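PDB 6D97: aldehyde dehydrogenase 12 from Zea mays, which catalyses the NAD+-dependent oxidation of L-glutamate gamma-semialdehyde to glutamate, the last step of proline catabolism in plants. Local coordinates for residues N183-P188 and R528-D533; P416-L421 and E445-L450. All coordinates share one frame; numbering follows the deposited sequence.

Contact 1. Residues N183-P188 and R528-D533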
ATOM      1  N   ASN A 183      15.234   1.372   2.871  1.00 25.69           N
ATOM      2  CA  ASN A 183      14.421   0.399   2.157  1.00 24.34           C
ATOM      3  C   ASN A 183      13.900  -0.660   3.115  1.00 28.19           C
ATOM      4  O   ASN A 183      14.630  -1.126   3.993  1.00 28.18           O
ATOM      5  CB  ASN A 183      15.226  -0.276   1.041  1.00 30.94           C
ATOM      6  CG  ASN A 183      15.812   0.719   0.064  1.00 33.07           C
ATOM      7  OD1 ASN A 183      16.773   1.423   0.374  1.00 47.13           O
ATOM      8  ND2 ASN A 183      15.245   0.774  -1.127  1.00 38.28           N
ATOM      9  N   GLY A 184      12.641  -1.051   2.929  1.00 25.98           N
ATOM     10  CA  GLY A 184      12.073  -2.136   3.702  1.00 23.10           C
ATOM     11  C   GLY A 184      11.735  -3.344   2.852  1.00 29.19           C
ATOM     12  O   GLY A 184      10.897  -3.251   1.951  1.00 25.46           O
ATOM     13  N   TYR A 185      12.364  -4.482   3.132  1.00 23.07           N
ATOM     14  CA  TYR A 185      12.198  -5.691   2.341  1.00 27.26           C
ATOM     15  C   TYR A 185      11.464  -6.763   3.135  1.00 28.69           C
ATOM     16  O   TYR A 185      11.364  -6.703   4.363  1.00 26.11           O
ATOM     17  CB  TYR A 185      13.553  -6.247   1.887  1.00 23.76           C
ATOM     18  CG  TYR A 185      14.266  -5.408   0.855  1.00 25.46           C
ATOM     19  CD1 TYR A 185      14.015  -5.582  -0.504  1.00 17.80           C
ATOM     20  CD2 TYR A 185      15.199  -4.447   1.238  1.00 25.22           C
ATOM     21  CE1 TYR A 185      14.672  -4.819  -1.452  1.00 17.86           C
ATOM     22  CE2 TYR A 185      15.860  -3.680   0.302  1.00 30.30           C
ATOM     23  CZ  TYR A 185      15.594  -3.873  -1.041  1.00 29.13           C
ATOM     24  OH  TYR A 185      16.252  -3.106  -1.970  1.00 25.05           O
ATOM     25  N   ARG A 186      10.951  -7.754   2.409  1.00 21.80           N
ATOM     26  CA  ARG A 186      10.409  -8.972   3.004  1.00 24.48           C
ATOM     27  C   ARG A 186      11.476 -10.047   2.851  1.00 24.49           C
ATOM     28  O   ARG A 186      11.706 -10.558   1.752  1.00 23.22           O
ATOM     29  CB  ARG A 186       9.099  -9.387   2.342  1.00 28.59           C
ATOM     30  CG  ARG A 186       8.018  -8.320   2.322  1.00 27.66           C
ATOM     31  CD  ARG A 186       7.750  -7.757   3.703  1.00 21.18           C
ATOM     32  NE  ARG A 186       7.474  -8.808   4.678  1.00 20.27           N
ATOM     33  CZ  ARG A 186       7.216  -8.583   5.962  1.00 22.47           C
ATOM     34  NH1 ARG A 186       7.193  -7.343   6.424  1.00 19.25           N
ATOM     35  NH2 ARG A 186       6.986  -9.600   6.782  1.00 20.38           N
ATOM     36  N   TRP A 187      12.137 -10.380   3.954  1.00 23.29           N
ATOM     37  CA  TRP A 187      13.219 -11.357   3.960  1.00 20.86           C
ATOM     38  C   TRP A 187      12.688 -12.727   4.356  1.00 24.08           C
ATOM     39  O   TRP A 187      11.810 -12.824   5.216  1.00 29.05           O
ATOM     40  CB  TRP A 187      14.309 -10.946   4.942  1.00 16.93           C
ATOM     41  CG  TRP A 187      15.679 -11.062   4.385  1.00 21.01           C
ATOM     42  CD1 TRP A 187      16.673 -11.905   4.798  1.00 17.95           C
ATOM     43  CD2 TRP A 187      16.219 -10.303   3.301  1.00 17.60           C
ATOM     44  NE1 TRP A 187      17.800 -11.713   4.037  1.00 22.51           N
ATOM     45  CE2 TRP A 187      17.547 -10.736   3.109  1.00 18.68           C
ATOM     46  CE3 TRP A 187      15.708  -9.298   2.473  1.00 22.09           C
ATOM     47  CZ2 TRP A 187      18.371 -10.200   2.121  1.00 25.99           C
ATOM     48  CZ3 TRP A 187      16.526  -8.766   1.493  1.00 25.39           C
ATOM     49  CH2 TRP A 187      17.845  -9.219   1.326  1.00 22.79           C
ATOM     50  N   PRO A 188      13.211 -13.801   3.774  1.00 30.51           N
ATOM     51  CA  PRO A 188      12.788 -15.140   4.190  1.00 25.40           C
ATOM     52  C   PRO A 188      13.354 -15.480   5.558  1.00 22.30           C
ATOM     53  O   PRO A 188      14.182 -14.763   6.123  1.00 21.15           O
ATOM     54  CB  PRO A 188      13.369 -16.050   3.103  1.00 25.99           C
ATOM     55  CG  PRO A 188      14.577 -15.324   2.641  1.00 25.80           C
ATOM     56  CD  PRO A 188      14.235 -13.855   2.717  1.00 29.95           C
ATOM     57  N   ARG A 528      13.152  -6.737   6.752  1.00 21.56           N
ATOM     58  CA  ARG A 528      14.547  -6.325   6.798  1.00 23.72           C
ATOM     59  C   ARG A 528      14.644  -4.916   6.240  1.00 24.48           C
ATOM     60  O   ARG A 528      14.127  -4.637   5.153  1.00 22.48           O
ATOM     61  CB  ARG A 528      15.472  -7.254   6.006  1.00 20.68           C
ATOM     62  CG  ARG A 528      16.935  -6.960   6.296  1.00 22.01           C
ATOM     63  CD  ARG A 528      17.917  -7.708   5.415  1.00 27.39           C
ATOM     64  NE  ARG A 528      19.285  -7.505   5.888  1.00 33.34           N
ATOM     65  CZ  ARG A 528      20.375  -7.927   5.252  1.00 24.82           C
ATOM     66  NH1 ARG A 528      20.267  -8.575   4.103  1.00 18.96           N
ATOM     67  NH2 ARG A 528      21.578  -7.691   5.753  1.00 27.75           N
ATOM     68  N   GLU A 529      15.301  -4.037   6.983  1.00 22.29           N
ATOM     69  CA  GLU A 529      15.535  -2.669   6.553  1.00 20.38           C
ATOM     70  C   GLU A 529      16.973  -2.551   6.068  1.00 21.10           C
ATOM     71  O   GLU A 529      17.907  -2.931   6.781  1.00 25.14           O
ATOM     72  CB  GLU A 529      15.269  -1.682   7.691  1.00 24.12           C
ATOM     73  CG  GLU A 529      15.278  -0.219   7.273  1.00 32.38           C
ATOM     74  CD  GLU A 529      13.985   0.202   6.599  1.00 40.49           C
ATOM     75  OE1 GLU A 529      12.990  -0.544   6.706  1.00 33.14           O
ATOM     76  OE2 GLU A 529      13.963   1.273   5.956  1.00 34.63           O
ATOM     77  N   ILE A 530      17.141  -2.051   4.848  1.00 23.90           N
ATOM     78  CA  ILE A 530      18.450  -1.803   4.260  1.00 27.14           C
ATOM     79  C   ILE A 530      18.521  -0.321   3.933  1.00 26.86           C
ATOM     80  O   ILE A 530      17.718   0.187   3.138  1.00 26.13           O
ATOM     81  CB  ILE A 530      18.693  -2.662   3.009  1.00 25.53           C
ATOM     82  CG1 ILE A 530      18.723  -4.145   3.380  1.00 25.16           C
ATOM     83  CG2 ILE A 530      19.998  -2.269   2.335  1.00 29.60           C
ATOM     84  CD1 ILE A 530      18.783  -5.063   2.176  1.00 25.17           C
ATOM     85  N   ILE A 531      19.463   0.376   4.559  1.00 20.39           N
ATOM     86  CA  ILE A 531      19.579   1.824   4.455  1.00 20.80           C
ATOM     87  C   ILE A 531      20.834   2.130   3.656  1.00 22.25           C
ATOM     88  O   ILE A 531      21.953   1.898   4.130  1.00 26.27           O
ATOM     89  CB  ILE A 531      19.634   2.497   5.833  1.00 21.26           C
ATOM     90  CG1 ILE A 531      18.422   2.100   6.680  1.00 25.75           C
ATOM     91  CG2 ILE A 531      19.733   4.005   5.680  1.00 23.14           C
ATOM     92  CD1 ILE A 531      18.702   0.955   7.649  1.00 25.34           C
ATOM     93  N   TYR A 532      20.656   2.649   2.447  1.00 28.37           N
ATOM     94  CA  TYR A 532      21.793   3.085   1.654  1.00 31.06           C
ATOM     95  C   TYR A 532      22.227   4.478   2.086  1.00 28.10           C
ATOM     96  O   TYR A 532      21.401   5.333   2.413  1.00 33.01           O
ATOM     97  CB  TYR A 532      21.456   3.064   0.163  1.00 30.27           C
ATOM     98  CG  TYR A 532      21.226   1.672  -0.380  1.00 35.15           C
ATOM     99  CD1 TYR A 532      22.294   0.839  -0.687  1.00 43.99           C
ATOM    100  CD2 TYR A 532      19.939   1.191  -0.586  1.00 42.94           C
ATOM    101  CE1 TYR A 532      22.086  -0.435  -1.183  1.00 44.50           C
ATOM    102  CE2 TYR A 532      19.721  -0.081  -1.080  1.00 41.12           C
ATOM    103  CZ  TYR A 532      20.796  -0.890  -1.376  1.00 45.12           C
ATOM    104  OH  TYR A 532      20.577  -2.156  -1.869  1.00 55.39           O
ATOM    105  N   ASP A 533      23.542   4.684   2.110  1.00 23.01           N
ATOM    106  CA  ASP A 533      24.150   5.944   2.513  1.00 23.94           C
ATOM    107  C   ASP A 533      25.478   6.064   1.779  1.00 32.65           C
ATOM    108  O   ASP A 533      26.547   5.865   2.364  1.00 33.89           O
ATOM    109  CB  ASP A 533      24.342   5.999   4.030  1.00 26.19           C
ATOM    110  CG  ASP A 533      24.197   7.401   4.583  1.00 30.99           C
ATOM    111  OD1 ASP A 533      24.242   8.361   3.784  1.00 29.99           O
ATOM    112  OD2 ASP A 533      24.025   7.541   5.811  1.00 35.75           O
TER
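R528 leaves its strand with CG anti to the backbone N (chi1 -169°) and runs out extended alongside W187. R528 CB lies 4.0 Å from W187 CB. R528 CD then settles over the indole face in a CH-pi contact, 3.8 Å from the centroid of the W187 six-membered ring. Beyond NE the guanidinium stands steeply to the indole, the two planes 73° apart, and R528 CZ sits off-centre in a cation-pi contact at 4.8 Å from the centroid of that W187 ring. R528 NH1 comes within 3.2 Å of W187 CZ2. NE bonds to N483 O and NH1 to L478 O of the second subunit, and NH2 also bonds to that chain. The backbones beneath are antiparallel strands of the three-stranded oligomerisation sheet of the aldehyde dehydrogenase fold, which a strand of the second subunit extends beside 528-533. Y185 and R528 form a hydrogen-bonded pair, with Y185 N to R528 O nearly straight at 2.7 Å, and N183 pairs likewise with I530. An alanine in place of W187 would remove the indole face under R528 CD and would probably loosen the packing of the arginine's methylene chain. On the sheet face that carries R528 and Y185, I530 CD1 reaches Y185 CE2 at 3.7 Å.

Contact 2. Residues P416-L421 and E445-L450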
ATOM      1  N   PRO A 416     -30.096 -22.787  27.978  1.00 43.92           N
ATOM      2  CA  PRO A 416     -30.510 -21.402  28.238  1.00 47.18           C
ATOM      3  C   PRO A 416     -29.307 -20.493  28.445  1.00 45.68           C
ATOM      4  O   PRO A 416     -28.313 -20.878  29.064  1.00 49.73           O
ATOM      5  CB  PRO A 416     -31.360 -21.519  29.509  1.00 47.35           C
ATOM      6  CG  PRO A 416     -31.830 -22.935  29.520  1.00 44.86           C
ATOM      7  CD  PRO A 416     -30.709 -23.737  28.921  1.00 44.81           C
ATOM      8  N   LEU A 417     -29.403 -19.276  27.901  1.00 41.17           N
ATOM      9  CA  LEU A 417     -28.261 -18.364  27.899  1.00 45.76           C
ATOM     10  C   LEU A 417     -27.773 -18.067  29.310  1.00 44.76           C
ATOM     11  O   LEU A 417     -26.563 -18.020  29.560  1.00 44.54           O
ATOM     12  CB  LEU A 417     -28.628 -17.066  27.178  1.00 45.85           C
ATOM     13  CG  LEU A 417     -27.592 -15.942  27.219  1.00 41.23           C
ATOM     14  CD1 LEU A 417     -26.307 -16.388  26.562  1.00 34.29           C
ATOM     15  CD2 LEU A 417     -28.137 -14.695  26.543  1.00 40.53           C
ATOM     16  N   GLU A 418     -28.702 -17.869  30.250  1.00 49.65           N
ATOM     17  CA  GLU A 418     -28.316 -17.520  31.614  1.00 50.80           C
ATOM     18  C   GLU A 418     -27.536 -18.640  32.289  1.00 49.60           C
ATOM     19  O   GLU A 418     -26.698 -18.374  33.158  1.00 49.13           O
ATOM     20  CB  GLU A 418     -29.555 -17.170  32.433  1.00 56.09           C
ATOM     21  CG  GLU A 418     -30.059 -15.755  32.224  1.00 64.47           C
ATOM     22  CD  GLU A 418     -31.570 -15.682  32.177  1.00 73.97           C
ATOM     23  OE1 GLU A 418     -32.139 -15.913  31.088  1.00 76.01           O
ATOM     24  OE2 GLU A 418     -32.189 -15.413  33.230  1.00 76.50           O
ATOM     25  N   GLU A 419     -27.796 -19.895  31.913  1.00 40.22           N
ATOM     26  CA  GLU A 419     -27.031 -20.999  32.479  1.00 43.94           C
ATOM     27  C   GLU A 419     -25.650 -21.100  31.842  1.00 50.76           C
ATOM     28  O   GLU A 419     -24.679 -21.458  32.517  1.00 57.35           O
ATOM     29  CB  GLU A 419     -27.798 -22.311  32.310  1.00 41.24           C
ATOM     30  CG  GLU A 419     -29.221 -22.290  32.867  1.00 47.42           C
ATOM     31  CD  GLU A 419     -29.266 -22.214  34.382  1.00 54.08           C
ATOM     32  OE1 GLU A 419     -28.227 -22.496  35.019  1.00 48.10           O
ATOM     33  OE2 GLU A 419     -30.339 -21.875  34.933  1.00 56.72           O
ATOM     34  N   ILE A 420     -25.551 -20.786  30.546  1.00 49.88           N
ATOM     35  CA  ILE A 420     -24.263 -20.814  29.851  1.00 41.50           C
ATOM     36  C   ILE A 420     -23.257 -19.910  30.554  1.00 48.48           C
ATOM     37  O   ILE A 420     -22.100 -20.289  30.774  1.00 57.54           O
ATOM     38  CB  ILE A 420     -24.447 -20.409  28.377  1.00 40.31           C
ATOM     39  CG1 ILE A 420     -25.323 -21.418  27.637  1.00 43.29           C
ATOM     40  CG2 ILE A 420     -23.104 -20.267  27.679  1.00 30.67           C
ATOM     41  CD1 ILE A 420     -25.733 -20.953  26.265  1.00 48.59           C
ATOM     42  N   LEU A 421     -23.689 -18.703  30.927  1.00 44.40           N
ATOM     43  CA  LEU A 421     -22.775 -17.711  31.484  1.00 47.20           C
ATOM     44  C   LEU A 421     -22.225 -18.109  32.843  1.00 42.72           C
ATOM     45  O   LEU A 421     -21.212 -17.549  33.276  1.00 44.01           O
ATOM     46  CB  LEU A 421     -23.476 -16.359  31.584  1.00 52.02           C
ATOM     47  CG  LEU A 421     -23.644 -15.679  30.228  1.00 45.57           C
ATOM     48  CD1 LEU A 421     -24.271 -14.313  30.395  1.00 42.45           C
ATOM     49  CD2 LEU A 421     -22.300 -15.570  29.528  1.00 34.48           C
ATOM     50  N   GLU A 445     -34.148  -9.066  23.448  1.00 49.13           N
ATOM     51  CA  GLU A 445     -33.650  -7.766  23.012  1.00 48.49           C
ATOM     52  C   GLU A 445     -32.798  -7.099  24.084  1.00 48.79           C
ATOM     53  O   GLU A 445     -31.932  -6.278  23.765  1.00 57.95           O
ATOM     54  CB  GLU A 445     -34.818  -6.863  22.615  1.00 50.97           C
ATOM     55  N   ASP A 446     -33.002  -7.458  25.350  1.00 50.29           N
ATOM     56  CA  ASP A 446     -32.301  -6.823  26.458  1.00 50.45           C
ATOM     57  C   ASP A 446     -30.986  -7.506  26.814  1.00 47.95           C
ATOM     58  O   ASP A 446     -30.284  -7.027  27.711  1.00 58.75           O
ATOM     59  CB  ASP A 446     -33.199  -6.791  27.703  1.00 49.23           C
ATOM     60  CG  ASP A 446     -34.662  -6.558  27.365  1.00 71.82           C
ATOM     61  OD1 ASP A 446     -35.364  -7.542  27.045  1.00 76.05           O
ATOM     62  OD2 ASP A 446     -35.109  -5.391  27.415  1.00 81.52           O
ATOM     63  N   GLN A 447     -30.627  -8.600  26.137  1.00 46.94           N
ATOM     64  CA  GLN A 447     -29.560  -9.482  26.596  1.00 45.85           C
ATOM     65  C   GLN A 447     -28.359  -9.536  25.656  1.00 39.52           C
ATOM     66  O   GLN A 447     -27.553 -10.468  25.756  1.00 43.34           O
ATOM     67  CB  GLN A 447     -30.100 -10.898  26.803  1.00 46.67           C
ATOM     68  CG  GLN A 447     -31.208 -11.023  27.828  1.00 44.33           C
ATOM     69  CD  GLN A 447     -31.613 -12.467  28.052  1.00 46.49           C
ATOM     70  OE1 GLN A 447     -31.971 -13.179  27.112  1.00 48.02           O
ATOM     71  NE2 GLN A 447     -31.539 -12.914  29.298  1.00 55.46           N
ATOM     72  N   LEU A 448     -28.216  -8.572  24.741  1.00 32.49           N
ATOM     73  CA  LEU A 448     -27.072  -8.614  23.833  1.00 31.94           C
ATOM     74  C   LEU A 448     -25.753  -8.554  24.592  1.00 38.78           C
ATOM     75  O   LEU A 448     -24.760  -9.151  24.160  1.00 36.90           O
ATOM     76  CB  LEU A 448     -27.149  -7.478  22.814  1.00 32.53           C
ATOM     77  CG  LEU A 448     -26.011  -7.497  21.784  1.00 35.90           C
ATOM     78  CD1 LEU A 448     -25.987  -8.826  21.032  1.00 33.38           C
ATOM     79  CD2 LEU A 448     -26.095  -6.323  20.816  1.00 27.70           C
ATOM     80  N   GLU A 449     -25.727  -7.855  25.731  1.00 41.66           N
ATOM     81  CA  GLU A 449     -24.506  -7.785  26.529  1.00 39.43           C
ATOM     82  C   GLU A 449     -24.083  -9.164  27.014  1.00 31.73           C
ATOM     83  O   GLU A 449     -22.890  -9.488  27.020  1.00 34.79           O
ATOM     84  CB  GLU A 449     -24.706  -6.840  27.713  1.00 56.13           C
ATOM     85  CG  GLU A 449     -25.051  -5.421  27.310  1.00 63.80           C
ATOM     86  CD  GLU A 449     -23.928  -4.748  26.546  1.00 71.09           C
ATOM     87  OE1 GLU A 449     -22.752  -5.083  26.806  1.00 78.02           O
ATOM     88  OE2 GLU A 449     -24.222  -3.888  25.686  1.00 75.39           O
ATOM     89  N   LEU A 450     -25.049  -9.987  27.430  1.00 31.64           N
ATOM     90  CA  LEU A 450     -24.732 -11.343  27.866  1.00 36.83           C
ATOM     91  C   LEU A 450     -24.109 -12.148  26.736  1.00 41.43           C
ATOM     92  O   LEU A 450     -23.162 -12.913  26.951  1.00 40.00           O
ATOM     93  CB  LEU A 450     -25.995 -12.035  28.379  1.00 38.49           C
ATOM     94  CG  LEU A 450     -26.789 -11.343  29.489  1.00 44.46           C
ATOM     95  CD1 LEU A 450     -27.933 -12.229  29.969  1.00 33.35           C
ATOM     96  CD2 LEU A 450     -25.883 -10.968  30.648  1.00 40.09           C
TER
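L421 and L450 meet at about a right angle, L421 coming in with its CD1 methyl against the root of the other side chain. L421 CD1 is 3.5 Å from L450 CB, tighter than usual for two carbons, and also touches the L450 CD2 methyl at 3.7 Å. Both leucines hold CG anti to their own carbonyl carbon, beside the backbone N. L417 is turned the other way, CG anti to the backbone N (chi1 174°), and crosses L450 obliquely so that L417 CD2 lies 3.9 Å from L450 CB. That CB is thus gripped by two methyls one helical turn apart. In the catalytic domain of the aldehyde dehydrogenase fold, the short helix 417-420 lies in the connection between strands 411-414 and 437-443, parallel neighbours in the seven-stranded mixed sheet, and here it meets the start of helix 448-457, which follows the second strand; L417 also packs on T441 and Y443. Toward the solvent side, Q447, the N-cap residue of helix 448-457, slides past L417 in the opposite direction. Its OE1 is held by the backbone N of S444. Q447 NE2 stands 3.5 Å from E418 OE1, with the amide and carboxylate planes 79° apart where these two side chains cross.

Contact 1 is buried and contact 2 lies at the surface, their centres about 51 Å apart and their nearest atoms about 36 Å apart. They share no secondary-structure element: contact 1 pairs two strands of the three-stranded antiparallel sheet, whereas contact 2 sets a short helix against the start of a second one, beside the seven-stranded sheet. Backbone hydrogen bonds carry the first, with an arginine-tryptophan pair above them; leucine methyls carry the second, with a glutamine and a glutamate at its margin. Their surroundings differ too. Another subunit continues the sheet of contact 1 and takes up its arginine, but contact 2 is touched by no other chain. In sequence, 416-421 and 445-450 both fall between the two strands that contact 1 joins.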